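Local coordinates for protein HAD hydrolase, family IA, variant 3 (Entamoeba histolytica, PDB 6W04) that binds a magnesium ion and probably acts as a hydrolase of the haloacid dehalogenase superfamily, at residues Q50-E53 with E59-D62; W23-K28 with E73-T78; D15-A20 with A188-V193; K133-F136 with T140-G143; F6-T11 with Q121-E126. All coordinates share one frame; numbering follows the deposited sequence. Where two conformers were deposited one is given.

How the contacts relate
Contact 5 is the core contact: three buried side chains join the strand 3-7 and its metal-binding loop to the end of helix 113-123 and the short 3-10 turn after it. Contact 4, partly buried, lies at the edge strand 135-137 of the same parallel sheet. Contacts 1 and 2 belong to the helical part of the chain, where Trp23 of helix 16-31 packs on Leu51 and Ile52 of helix 48-56; contact 2 is largely apolar, whereas contact 1 adds a carboxylate-to-backbone hydrogen bond. Contact 3 lies on the surface between helix 16-31 and the loop after strand 183-187, without a hydrogen bond. It adjoins contact 5, since Asp15 OD2 probably bonds to Asn9 ND2, 2.7 Å away.

Contact 1. Residues Q50-E53 with E59-D62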
# COMPACT_ATOMS: atom_id res chain seq x y z
N GLN A 50 1.71 -11.18 13.34
CA GLN A 50 0.50 -11.25 14.16
C GLN A 50 -0.51 -12.21 13.56
O GLN A 50 -1.24 -12.89 14.29
CB GLN A 50 -0.13 -9.86 14.32
CG GLN A 50 0.69 -8.89 15.16
CD GLN A 50 0.03 -7.51 15.22
OE1 GLN A 50 0.14 -6.72 14.29
NE2 GLN A 50 -0.63 -7.22 16.33
N LEU A 51 -0.61 -12.24 12.22
CA LEU A 51 -1.53 -13.17 11.58
C LEU A 51 -1.13 -14.61 11.86
O LEU A 51 -1.97 -15.45 12.24
CB LEU A 51 -1.57 -12.91 10.06
CG LEU A 51 -2.62 -11.95 9.50
CD1 LEU A 51 -3.98 -12.59 9.50
CD2 LEU A 51 -2.67 -10.66 10.26
N ILE A 52 0.15 -14.93 11.68
CA ILE A 52 0.60 -16.31 11.90
C ILE A 52 0.43 -16.70 13.36
O ILE A 52 0.01 -17.83 13.67
CB ILE A 52 2.06 -16.47 11.44
CG1 ILE A 52 2.17 -16.11 9.96
CG2 ILE A 52 2.52 -17.91 11.72
CD1 ILE A 52 3.55 -15.54 9.55
N GLU A 53 0.77 -15.78 14.28
CA GLU A 53 0.57 -16.04 15.70
C GLU A 53 -0.90 -16.29 16.01
O GLU A 53 -1.22 -17.13 16.85
CB GLU A 53 1.11 -14.88 16.54
CG GLU A 53 2.65 -14.80 16.45
CD GLU A 53 3.22 -13.58 17.14
OE1 GLU A 53 2.49 -12.58 17.27
OE2 GLU A 53 4.39 -13.66 17.58
N GLU A 59 2.47 -16.89 20.43
CA GLU A 59 3.52 -15.95 20.04
C GLU A 59 4.72 -16.74 19.56
O GLU A 59 5.08 -17.77 20.14
CB GLU A 59 3.92 -15.09 21.24
CG GLU A 59 4.80 -13.92 20.94
CD GLU A 59 4.94 -13.00 22.13
OE1 GLU A 59 3.90 -12.63 22.73
OE2 GLU A 59 6.08 -12.66 22.48
N ILE A 60 5.37 -16.26 18.49
CA ILE A 60 6.53 -16.96 17.92
C ILE A 60 7.68 -15.97 17.73
O ILE A 60 7.53 -14.76 17.88
CB ILE A 60 6.18 -17.64 16.59
CG1 ILE A 60 5.84 -16.57 15.55
CG2 ILE A 60 5.00 -18.59 16.75
CD1 ILE A 60 5.18 -17.11 14.28
N SER A 61 8.84 -16.51 17.35
CA SER A 61 10.01 -15.70 17.10
C SER A 61 9.92 -15.02 15.74
O SER A 61 9.17 -15.44 14.85
CB SER A 61 11.28 -16.55 17.16
OG SER A 61 11.22 -17.58 16.18
N ASP A 62 10.68 -13.93 15.59
CA ASP A 62 10.76 -13.27 14.30
C ASP A 62 11.16 -14.26 13.21
O ASP A 62 10.62 -14.22 12.10
CB ASP A 62 11.75 -12.10 14.36
CG ASP A 62 11.28 -10.98 15.27
OD1 ASP A 62 10.07 -10.65 15.27
OD2 ASP A 62 12.12 -10.41 15.99
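A side chain to backbone hydrogen bond, backed by a small apolar contact, joins helix 48-56 to the connection that follows it, at the far end of the helical part of the fold. Glu53 carries it: its carboxylate takes the backbone N-H of Ile60, with N to OE2 2.9 Å and an N-H...O angle of 170°. The donor comes to the anti side of OE2, lifted 29° from the carboxylate plane. With CG anti to its own carbonyl carbon (chi1 -67°) and the chain extended beyond, Glu53 spans the gap to the loop, and its CG lies 3.8 Å from Ile60 CG1. OE2 also forms a salt bridge with Lys49, one turn earlier, which would partly offset the negative charge. In the alpha-helical cap of this HAD-family protein, 59-61 belongs to the loop between helix 48-56 and helix 62-82, which starts at Asp62; Ser61 is its N-cap, with OG bonded to Asp64 N. Beside the polar bond, Ile60 CD1 meets Ile52 CG2 at 3.8 Å, the two side chains crossing at about a right angle. Glu59 CG approaches Glu53 OE2 to 3.4 Å. Ile52 is buried and also touches Tyr68 and Ala69 of helix 62-82.

Contact 2. Residues W23-K28 with E73-T78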
# COMPACT_ATOMS: atom_id res chain seq x y z
N TRP A 23 -4.52 -15.70 3.36
CA TRP A 23 -4.45 -15.99 4.79
C TRP A 23 -5.46 -17.04 5.20
O TRP A 23 -5.22 -17.80 6.15
CB TRP A 23 -4.65 -14.72 5.65
CG TRP A 23 -3.39 -13.90 5.72
CD1 TRP A 23 -3.19 -12.65 5.22
CD2 TRP A 23 -2.16 -14.31 6.32
NE1 TRP A 23 -1.89 -12.23 5.49
CE2 TRP A 23 -1.24 -13.24 6.16
CE3 TRP A 23 -1.73 -15.48 6.96
CZ2 TRP A 23 0.07 -13.32 6.62
CZ3 TRP A 23 -0.42 -15.55 7.42
CH2 TRP A 23 0.47 -14.48 7.24
N LYS A 24 -6.62 -17.08 4.55
CA LYS A 24 -7.59 -18.10 4.89
C LYS A 24 -7.08 -19.47 4.50
O LYS A 24 -7.22 -20.45 5.25
CB LYS A 24 -8.95 -17.80 4.23
CG LYS A 24 -9.65 -16.66 4.96
CD LYS A 24 -10.94 -16.24 4.23
CE LYS A 24 -11.56 -15.05 4.93
NZ LYS A 24 -12.82 -14.63 4.27
N GLU A 25 -6.48 -19.56 3.32
CA GLU A 25 -5.88 -20.81 2.89
C GLU A 25 -4.75 -21.23 3.82
O GLU A 25 -4.64 -22.42 4.17
CB GLU A 25 -5.39 -20.68 1.43
CG GLU A 25 -4.65 -21.91 0.89
CD GLU A 25 -5.54 -23.15 0.67
OE1 GLU A 25 -5.00 -24.28 0.78
OE2 GLU A 25 -6.76 -23.02 0.38
N MET A 26 -3.92 -20.28 4.27
CA MET A 26 -2.83 -20.62 5.19
C MET A 26 -3.37 -21.12 6.52
O MET A 26 -2.85 -22.08 7.10
CB MET A 26 -1.92 -19.42 5.46
CG MET A 26 -1.09 -18.97 4.25
SD MET A 26 -0.07 -20.31 3.60
CE MET A 26 1.02 -20.44 5.00
N ALA A 27 -4.38 -20.43 7.06
CA ALA A 27 -5.03 -20.92 8.26
C ALA A 27 -5.53 -22.35 8.09
O ALA A 27 -5.39 -23.18 8.99
CB ALA A 27 -6.18 -19.98 8.64
N LYS A 28 -6.13 -22.65 6.94
CA LYS A 28 -6.65 -24.00 6.74
C LYS A 28 -5.52 -25.01 6.72
O LYS A 28 -5.63 -26.10 7.30
CB LYS A 28 -7.47 -24.06 5.44
CG LYS A 28 -8.04 -25.46 5.04
CD LYS A 28 -9.23 -25.88 5.91
CE LYS A 28 -9.76 -27.26 5.55
NZ LYS A 28 -10.78 -27.74 6.55
N GLU A 73 3.33 -15.34 1.39
CA GLU A 73 3.62 -14.43 0.29
C GLU A 73 3.88 -15.17 -1.01
O GLU A 73 3.52 -14.66 -2.08
CB GLU A 73 4.79 -13.49 0.63
CG GLU A 73 4.49 -12.56 1.81
CD GLU A 73 3.32 -11.55 1.63
OE1 GLU A 73 2.52 -11.62 0.67
OE2 GLU A 73 3.20 -10.66 2.49
N ASN A 74 4.48 -16.36 -0.94
CA ASN A 74 4.60 -17.17 -2.14
C ASN A 74 3.23 -17.52 -2.72
O ASN A 74 3.03 -17.48 -3.94
CB ASN A 74 5.40 -18.43 -1.82
CG ASN A 74 5.41 -19.41 -2.96
OD1 ASN A 74 5.02 -20.56 -2.81
ND2 ASN A 74 5.85 -18.94 -4.13
N LEU A 75 2.27 -17.88 -1.86
CA LEU A 75 0.92 -18.15 -2.34
C LEU A 75 0.31 -16.89 -2.97
O LEU A 75 -0.24 -16.93 -4.07
CB LEU A 75 0.04 -18.69 -1.21
CG LEU A 75 -1.47 -18.94 -1.45
CD1 LEU A 75 -1.74 -19.80 -2.69
CD2 LEU A 75 -2.14 -19.60 -0.21
N TYR A 76 0.45 -15.75 -2.29
CA TYR A 76 -0.09 -14.50 -2.81
C TYR A 76 0.50 -14.14 -4.17
O TYR A 76 -0.24 -13.79 -5.11
CB TYR A 76 0.17 -13.38 -1.79
CG TYR A 76 0.03 -12.00 -2.36
CD1 TYR A 76 -1.24 -11.43 -2.54
CD2 TYR A 76 1.15 -11.25 -2.73
CE1 TYR A 76 -1.38 -10.14 -3.09
CE2 TYR A 76 1.02 -9.95 -3.26
CZ TYR A 76 -0.27 -9.42 -3.43
OH TYR A 76 -0.45 -8.15 -3.95
N ARG A 77 1.84 -14.21 -4.31
CA ARG A 77 2.49 -13.85 -5.57
C ARG A 77 2.00 -14.71 -6.71
O ARG A 77 1.81 -14.23 -7.83
CB ARG A 77 4.00 -14.01 -5.48
CG ARG A 77 4.67 -12.99 -4.68
CD ARG A 77 6.11 -13.40 -4.47
NE ARG A 77 6.51 -13.01 -3.14
CZ ARG A 77 7.33 -13.70 -2.38
NH1 ARG A 77 7.62 -13.25 -1.17
NH2 ARG A 77 7.86 -14.84 -2.82
N THR A 78 1.85 -16.01 -6.45
CA THR A 78 1.41 -16.94 -7.48
C THR A 78 -0.01 -16.62 -7.92
O THR A 78 -0.31 -16.58 -9.12
CB THR A 78 1.52 -18.36 -6.92
OG1 THR A 78 2.90 -18.62 -6.63
CG2 THR A 78 1.03 -19.37 -7.92
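Two helical segments, 23-28 of helix 16-31 and 73-78 of helix 62-82, come closest at Met26 and Leu75, whose CA atoms are 8.8 Å apart. One methyl branch of Leu75 does the touching. Its CD2 reaches the aliphatic stem of Glu25, 3.6 Å from Glu25 CG and 3.8 Å from Glu25 CB, and the two side chains cross at about a right angle. Both side chains have CG anti to the backbone N (chi1 176° for Glu25 and 175° for Leu75), but the Glu25 chain bends at chi2 (70°), and its carboxylate pairs with Arg29 through a salt bridge to NE, one turn further along the same helix. The methylenes of Glu25 thus serve as an apolar surface while its charge is engaged elsewhere. On the buried side, Met26 SD lies at a looser 4.4 Å from the same Leu75 CD2.

These helices belong to the alpha-helical cap of the HAD fold, inserted after the first strand of the Rossmann-like core. The contact joins the first cap helix to the long helix 62-82, with no hydrogen bond between the segments. Met26 also touches Glu71 and Lys72, one turn earlier on helix 62-82, and Trp23 lies against Asn48 and Ile55 of helix 48-56. Tyr76 stacks on His19 of helix 16-31, while Arg77, salt-bridged to Glu70 in its own helix, reaches the core through a hydrogen bond to Asn115 of helix 113-123.

Contact 3. Residues D15-A20 with A188-V193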
# COMPACT_ATOMS: atom_id res chain seq x y z
N ASP A 15 -6.11 -5.44 -4.04
CA ASP A 15 -5.73 -6.83 -3.78
C ASP A 15 -6.06 -7.29 -2.38
O ASP A 15 -5.67 -8.40 -1.99
CB ASP A 15 -4.23 -7.04 -4.06
CG ASP A 15 -3.33 -6.16 -3.18
OD1 ASP A 15 -3.80 -5.14 -2.62
OD2 ASP A 15 -2.13 -6.50 -3.04
N THR A 16 -6.80 -6.50 -1.60
CA THR A 16 -7.14 -6.98 -0.27
C THR A 16 -7.91 -8.31 -0.29
O THR A 16 -7.55 -9.20 0.51
CB THR A 16 -7.91 -5.90 0.50
OG1 THR A 16 -7.06 -4.75 0.63
CG2 THR A 16 -8.31 -6.42 1.91
N PRO A 17 -8.92 -8.53 -1.15
CA PRO A 17 -9.58 -9.84 -1.14
C PRO A 17 -8.62 -10.99 -1.39
O PRO A 17 -8.73 -12.05 -0.75
CB PRO A 17 -10.63 -9.71 -2.24
CG PRO A 17 -10.98 -8.24 -2.25
CD PRO A 17 -9.60 -7.59 -2.06
N LEU A 18 -7.64 -10.79 -2.28
CA LEU A 18 -6.66 -11.84 -2.52
C LEU A 18 -5.80 -12.11 -1.28
O LEU A 18 -5.52 -13.27 -0.96
CB LEU A 18 -5.78 -11.45 -3.72
CG LEU A 18 -4.77 -12.50 -4.12
CD1 LEU A 18 -5.43 -13.90 -4.19
CD2 LEU A 18 -4.18 -12.13 -5.51
N HIS A 19 -5.36 -11.05 -0.58
CA HIS A 19 -4.65 -11.28 0.69
C HIS A 19 -5.51 -12.07 1.66
O HIS A 19 -5.02 -12.98 2.34
CB HIS A 19 -4.20 -9.94 1.31
CG HIS A 19 -3.06 -9.30 0.59
ND1 HIS A 19 -1.78 -9.81 0.62
CD2 HIS A 19 -3.01 -8.21 -0.22
CE1 HIS A 19 -0.99 -9.06 -0.13
NE2 HIS A 19 -1.71 -8.09 -0.66
N ALA A 20 -6.81 -11.74 1.75
CA ALA A 20 -7.71 -12.47 2.63
C ALA A 20 -7.78 -13.95 2.26
O ALA A 20 -7.71 -14.82 3.14
CB ALA A 20 -9.11 -11.86 2.59
N ALA A 188 -10.65 4.63 -1.32
CA ALA A 188 -11.72 3.88 -0.66
C ALA A 188 -11.83 2.44 -1.20
O ALA A 188 -12.87 1.99 -1.67
CB ALA A 188 -13.05 4.62 -0.80
N SER A 189 -10.73 1.69 -1.10
CA SER A 189 -10.78 0.31 -1.58
C SER A 189 -11.36 -0.64 -0.54
O SER A 189 -12.00 -1.63 -0.91
CB SER A 189 -9.39 -0.18 -1.99
OG SER A 189 -8.49 -0.09 -0.90
N GLU A 190 -11.14 -0.37 0.74
CA GLU A 190 -11.74 -1.17 1.81
C GLU A 190 -12.54 -0.33 2.79
O GLU A 190 -13.64 -0.72 3.18
CB GLU A 190 -10.64 -1.95 2.56
CG GLU A 190 -10.18 -3.19 1.80
CD GLU A 190 -11.29 -4.24 1.65
OE1 GLU A 190 -11.98 -4.50 2.66
OE2 GLU A 190 -11.47 -4.79 0.53
N MET A 191 -12.02 0.81 3.21
CA MET A 191 -12.84 1.78 3.91
C MET A 191 -13.70 2.56 2.92
O MET A 191 -13.34 2.72 1.76
CB MET A 191 -11.95 2.72 4.71
CG MET A 191 -11.14 1.92 5.76
SD MET A 191 -9.92 2.88 6.66
CE MET A 191 -10.95 4.07 7.48
N THR A 192 -14.86 3.01 3.39
CA THR A 192 -15.68 3.93 2.61
C THR A 192 -15.02 5.30 2.55
O THR A 192 -14.10 5.61 3.32
CB THR A 192 -17.08 4.06 3.21
OG1 THR A 192 -17.01 4.75 4.47
CG2 THR A 192 -17.70 2.68 3.39
N VAL A 193 -15.50 6.14 1.62
CA VAL A 193 -15.04 7.53 1.57
C VAL A 193 -15.28 8.22 2.91
O VAL A 193 -14.40 8.93 3.43
CB VAL A 193 -15.72 8.29 0.42
CG1 VAL A 193 -15.76 9.78 0.71
CG2 VAL A 193 -15.01 8.01 -0.89
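Thr16 and Glu190 meet from opposite directions across a surface contact, and van der Waals touches alone hold them. Glu190 CG lies 3.7 Å from both Thr16 OG1 and Thr16 CG2, and Glu190 OE2 stands 3.7 Å from Thr16 CB. The bend of the Glu190 chain at chi2 (-65°) lays its carboxylate alongside the threonine, so that the methyl CG2 also meets the carboxylate carbon CD at 3.7 Å. Pro17 is more peripheral, its CD 4.2 Å from Glu190 OE2.

Behind Thr16, Asp15 occupies the N-cap position of helix 16-31, though its side chain makes no capping bond. Instead its OD2 accepts from His19 NE2 at 2.9 Å, a bent bond with an N-H...O angle of 133° that comes from above the carboxylate plane. The same carboxylate oxygen is hydrogen-bonded to Tyr76 OH and Asn9 ND2, linking the helix start to the metal-binding loop. On the other segment, Ser189 OG bonds to Gly10 O, which ties this loop to the metal-binding loop as well.

The Thr16 side chain is about 5 Å from that of Asp169 and about 7 Å from the magnesium ion, placing the contact at the rim of the metal site, between a helix of the cap and a core loop. Its chemistry implies a modest link across that boundary, with the stronger polar bonds made behind each segment.

Contact 4. Residues K133-F136 with T140-G143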
# COMPACT_ATOMS: atom_id res chain seq x y z
N LYS A 133 13.84 4.08 -7.80
CA LYS A 133 13.19 5.02 -6.88
C LYS A 133 11.91 4.47 -6.26
O LYS A 133 11.23 5.21 -5.53
CB LYS A 133 12.89 6.34 -7.59
CG LYS A 133 14.15 7.05 -8.15
CD LYS A 133 13.80 8.37 -8.81
CE LYS A 133 15.07 9.08 -9.30
NZ LYS A 133 14.76 10.32 -10.08
N ILE A 134 11.54 3.23 -6.55
CA ILE A 134 10.43 2.59 -5.85
C ILE A 134 10.90 2.23 -4.45
O ILE A 134 11.93 1.57 -4.28
CB ILE A 134 9.94 1.35 -6.62
CG1 ILE A 134 9.30 1.74 -7.96
CG2 ILE A 134 8.97 0.52 -5.76
CD1 ILE A 134 8.94 0.56 -8.84
N ILE A 135 10.17 2.69 -3.44
CA ILE A 135 10.53 2.42 -2.05
C ILE A 135 9.76 1.20 -1.59
O ILE A 135 8.53 1.16 -1.70
CB ILE A 135 10.25 3.62 -1.13
CG1 ILE A 135 10.93 4.89 -1.67
CG2 ILE A 135 10.71 3.31 0.31
CD1 ILE A 135 12.39 4.70 -2.02
N PHE A 136 10.48 0.20 -1.09
CA PHE A 136 9.86 -1.01 -0.58
C PHE A 136 10.54 -1.41 0.73
O PHE A 136 11.57 -0.85 1.12
CB PHE A 136 9.93 -2.15 -1.60
CG PHE A 136 11.32 -2.57 -1.94
CD1 PHE A 136 11.93 -3.60 -1.24
CD2 PHE A 136 12.02 -1.95 -2.98
CE1 PHE A 136 13.22 -4.00 -1.55
CE2 PHE A 136 13.32 -2.35 -3.30
CZ PHE A 136 13.93 -3.37 -2.59
N THR A 140 15.45 -1.59 6.17
CA THR A 140 16.33 -0.51 6.59
C THR A 140 15.57 0.64 7.25
O THR A 140 16.17 1.69 7.52
CB THR A 140 17.14 0.02 5.40
OG1 THR A 140 16.28 0.72 4.50
CG2 THR A 140 17.83 -1.13 4.66
N PHE A 141 14.27 0.48 7.51
CA PHE A 141 13.49 1.54 8.13
C PHE A 141 12.30 0.92 8.86
O PHE A 141 11.94 -0.24 8.65
CB PHE A 141 13.03 2.58 7.10
CG PHE A 141 12.19 2.01 5.99
CD1 PHE A 141 10.80 1.88 6.14
CD2 PHE A 141 12.78 1.59 4.79
CE1 PHE A 141 10.02 1.35 5.11
CE2 PHE A 141 12.00 1.06 3.75
CZ PHE A 141 10.62 0.93 3.91
N LYS A 142 11.68 1.72 9.71
CA LYS A 142 10.51 1.27 10.46
C LYS A 142 9.27 1.40 9.58
O LYS A 142 9.10 2.39 8.87
CB LYS A 142 10.33 2.08 11.74
CG LYS A 142 11.48 1.99 12.72
CD LYS A 142 11.17 2.78 13.99
CE LYS A 142 11.01 4.28 13.71
NZ LYS A 142 12.32 4.94 13.45
N GLY A 143 8.42 0.38 9.62
CA GLY A 143 7.24 0.37 8.78
C GLY A 143 6.15 1.29 9.29
O GLY A 143 6.23 1.86 10.38
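Phe141 turns a ring edge to the backbone of Phe136, and this is the close part of the contact: CE2 lies 3.3 Å and CZ 3.4 Å from Phe136 O. The carbonyl oxygen sits near the plane of the ring, where the slightly positive C-H edge can face the partial negative charge of the oxygen. The ring is placed there by a chi1 of 59°, which puts CG between the backbone N and the carbonyl carbon. More loosely, Ile135 CG2 approaches the same CE2 at 4.3 Å and meets the ring obliquely. Ile135 is buried, and both it and Phe141 also touch Ile149 of helix 148-157, so the hydrophobic side of the contact continues into that helix. The Phe136 side chain leaves its backbone away from segment 140-143, and its ring meets that of Trp113, with the planes at about 55°.

The other side is open to solvent. Thr140 and Lys142, which flank Phe141, are exposed; Thr140 OG1 bonds to Asp138 OD1, while Lys142 NZ forms a salt bridge with Asp148. No hydrogen bond joins the two segments, and their nearest CA atoms, of Phe136 and Thr140, are 9.7 Å apart.

Ile135 pairs by backbone hydrogen bonds with Ile107 and Thr109 of strand 105-112; strand 135-137 is the outermost on that side of the parallel sheet within the chain. The contact lies where the chain leaves this edge strand for helix 148-157, a strand-to-helix connection of the Rossmann-like HAD core.

Contact 5. Residues F6-T11 with Q121-E126; sequences FDFNGT and QKYHLE. With MG (magnesium ion), chain B.
Phe8 points its ring edge at Tyr123, with CZ 3.9 Å from Tyr123 CD2, an atom lying near the plane of the Phe8 ring. Relative to the Tyr123 ring the approach is oblique, and the two side chains cross at a slant. On the neighbouring corner of the Phe8 ring, CE1 meets Leu125 CD1 at 4.2 Å. With CG anti to the backbone N (chi1 -166°), Phe8 extends from the loop towards the end of helix 113-123, where it also stacks on Phe119. His124, which leaves the helix with positive phi, separates the two residues that receive the ring. Tyr123 keeps its hydroxyl bonded to Ile85 O.

The backbone that carries Phe8 is the loop after the first strand of the HAD core, corresponding to the family's motif I, in which Asp7 and Asn9 bind magnesium. Asp7 OD2 and the backbone O of Asn9 each lie 2.1 Å from the metal; two waters at 2.1 Å and 2.2 Å are further ligands, and Asp169 also binds the ion. Asp7 carries the metal ligand, whereas Phe8, the next residue, packs into the hydrophobic core. The second carboxylate oxygen of Asp7, OD1, forms a salt bridge with Lys144. Asn9, whose carbonyl is the ligand, has its amide group bonded to Ser111 OG through OD1 and held at ND2 too, which fixes its rotation beside the metal.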
# COMPACT_ATOMS: atom_id res chain seq x y z
N PHE A 6 2.67 7.24 -4.23
CA PHE A 6 1.61 6.23 -4.24
C PHE A 6 1.95 5.04 -3.35
O PHE A 6 2.97 4.37 -3.56
CB PHE A 6 1.36 5.68 -5.64
CG PHE A 6 0.89 6.69 -6.66
CD1 PHE A 6 -0.47 6.89 -6.88
CD2 PHE A 6 1.80 7.35 -7.47
CE1 PHE A 6 -0.91 7.78 -7.86
CE2 PHE A 6 1.37 8.26 -8.44
CZ PHE A 6 0.02 8.47 -8.64
N ASP A 7 1.05 4.71 -2.42
CA ASP A 7 1.05 3.37 -1.85
C ASP A 7 0.65 2.38 -2.94
O ASP A 7 0.02 2.75 -3.92
CB ASP A 7 0.05 3.29 -0.70
CG ASP A 7 -0.02 1.93 -0.07
OD1 ASP A 7 1.05 1.35 0.23
OD2 ASP A 7 -1.15 1.45 0.16
N PHE A 8 1.01 1.11 -2.77
CA PHE A 8 0.70 0.14 -3.82
C PHE A 8 -0.46 -0.77 -3.44
O PHE A 8 -1.54 -0.65 -4.03
CB PHE A 8 1.94 -0.64 -4.23
CG PHE A 8 1.74 -1.38 -5.52
CD1 PHE A 8 1.89 -0.73 -6.73
CD2 PHE A 8 1.32 -2.70 -5.51
CE1 PHE A 8 1.67 -1.39 -7.93
CE2 PHE A 8 1.10 -3.38 -6.70
CZ PHE A 8 1.28 -2.72 -7.91
N ASN A 9 -0.28 -1.68 -2.47
CA ASN A 9 -1.33 -2.63 -2.11
C ASN A 9 -2.55 -1.92 -1.55
O ASN A 9 -2.45 -1.16 -0.58
CB ASN A 9 -0.79 -3.63 -1.09
CG ASN A 9 0.44 -4.34 -1.59
OD1 ASN A 9 1.57 -4.01 -1.21
ND2 ASN A 9 0.23 -5.29 -2.48
N GLY A 10 -3.72 -2.20 -2.13
CA GLY A 10 -4.96 -1.58 -1.68
C GLY A 10 -5.19 -0.20 -2.23
O GLY A 10 -6.29 0.34 -2.08
N THR A 11 -4.19 0.38 -2.88
CA THR A 11 -4.26 1.74 -3.42
C THR A 11 -4.14 1.72 -4.94
O THR A 11 -5.06 2.18 -5.63
CB THR A 11 -3.14 2.59 -2.77
OG1 THR A 11 -3.41 2.75 -1.37
CG2 THR A 11 -3.04 3.97 -3.43
N GLN A 121 6.96 -6.96 -12.69
CA GLN A 121 6.79 -7.91 -13.79
C GLN A 121 5.36 -7.85 -14.35
O GLN A 121 5.16 -7.71 -15.56
CB GLN A 121 7.11 -9.31 -13.26
CG GLN A 121 7.80 -10.27 -14.20
CD GLN A 121 8.48 -11.42 -13.43
OE1 GLN A 121 9.31 -12.14 -13.99
NE2 GLN A 121 8.13 -11.58 -12.14
N LYS A 122 4.37 -7.94 -13.47
CA LYS A 122 2.98 -8.08 -13.92
C LYS A 122 2.44 -6.76 -14.47
O LYS A 122 1.69 -6.75 -15.45
CB LYS A 122 2.09 -8.57 -12.75
CG LYS A 122 0.61 -8.71 -13.12
CD LYS A 122 -0.23 -9.28 -11.95
CE LYS A 122 -1.69 -9.52 -12.41
NZ LYS A 122 -1.79 -10.62 -13.42
N TYR A 123 2.79 -5.64 -13.86
CA TYR A 123 2.18 -4.38 -14.23
C TYR A 123 3.07 -3.51 -15.11
O TYR A 123 2.66 -2.39 -15.45
CB TYR A 123 1.75 -3.63 -12.97
CG TYR A 123 0.69 -4.42 -12.23
CD1 TYR A 123 -0.58 -4.58 -12.78
CD2 TYR A 123 0.96 -5.06 -11.02
CE1 TYR A 123 -1.57 -5.34 -12.13
CE2 TYR A 123 -0.02 -5.84 -10.38
CZ TYR A 123 -1.28 -5.97 -10.94
OH TYR A 123 -2.28 -6.70 -10.33
N HIS A 124 4.25 -3.99 -15.52
CA HIS A 124 5.12 -3.22 -16.44
C HIS A 124 5.44 -1.85 -15.86
O HIS A 124 5.47 -0.84 -16.56
CB HIS A 124 4.48 -3.08 -17.82
CG HIS A 124 3.88 -4.36 -18.32
ND1 HIS A 124 4.64 -5.49 -18.52
CD2 HIS A 124 2.61 -4.69 -18.64
CE1 HIS A 124 3.85 -6.46 -18.96
NE2 HIS A 124 2.62 -6.00 -19.04
N LEU A 125 5.71 -1.83 -14.55
CA LEU A 125 5.87 -0.56 -13.84
C LEU A 125 7.01 0.29 -14.38
O LEU A 125 6.97 1.51 -14.23
CB LEU A 125 6.06 -0.83 -12.36
CG LEU A 125 4.83 -1.33 -11.61
CD1 LEU A 125 5.21 -1.49 -10.13
CD2 LEU A 125 3.60 -0.39 -11.78
N GLU A 126 8.01 -0.32 -15.03
CA GLU A 126 9.07 0.49 -15.63
C GLU A 126 8.55 1.41 -16.73
O GLU A 126 9.28 2.32 -17.15
CB GLU A 126 10.17 -0.44 -16.18
CG GLU A 126 9.84 -1.10 -17.51
CD GLU A 126 8.92 -2.33 -17.41
OE1 GLU A 126 8.54 -2.74 -16.28
OE2 GLU A 126 8.58 -2.90 -18.48
MG MG B . -1.99 -0.12 1.20
O HOH W 1 -1.38 1.01 2.90
O HOH W 2 -3.22 -1.71 2.10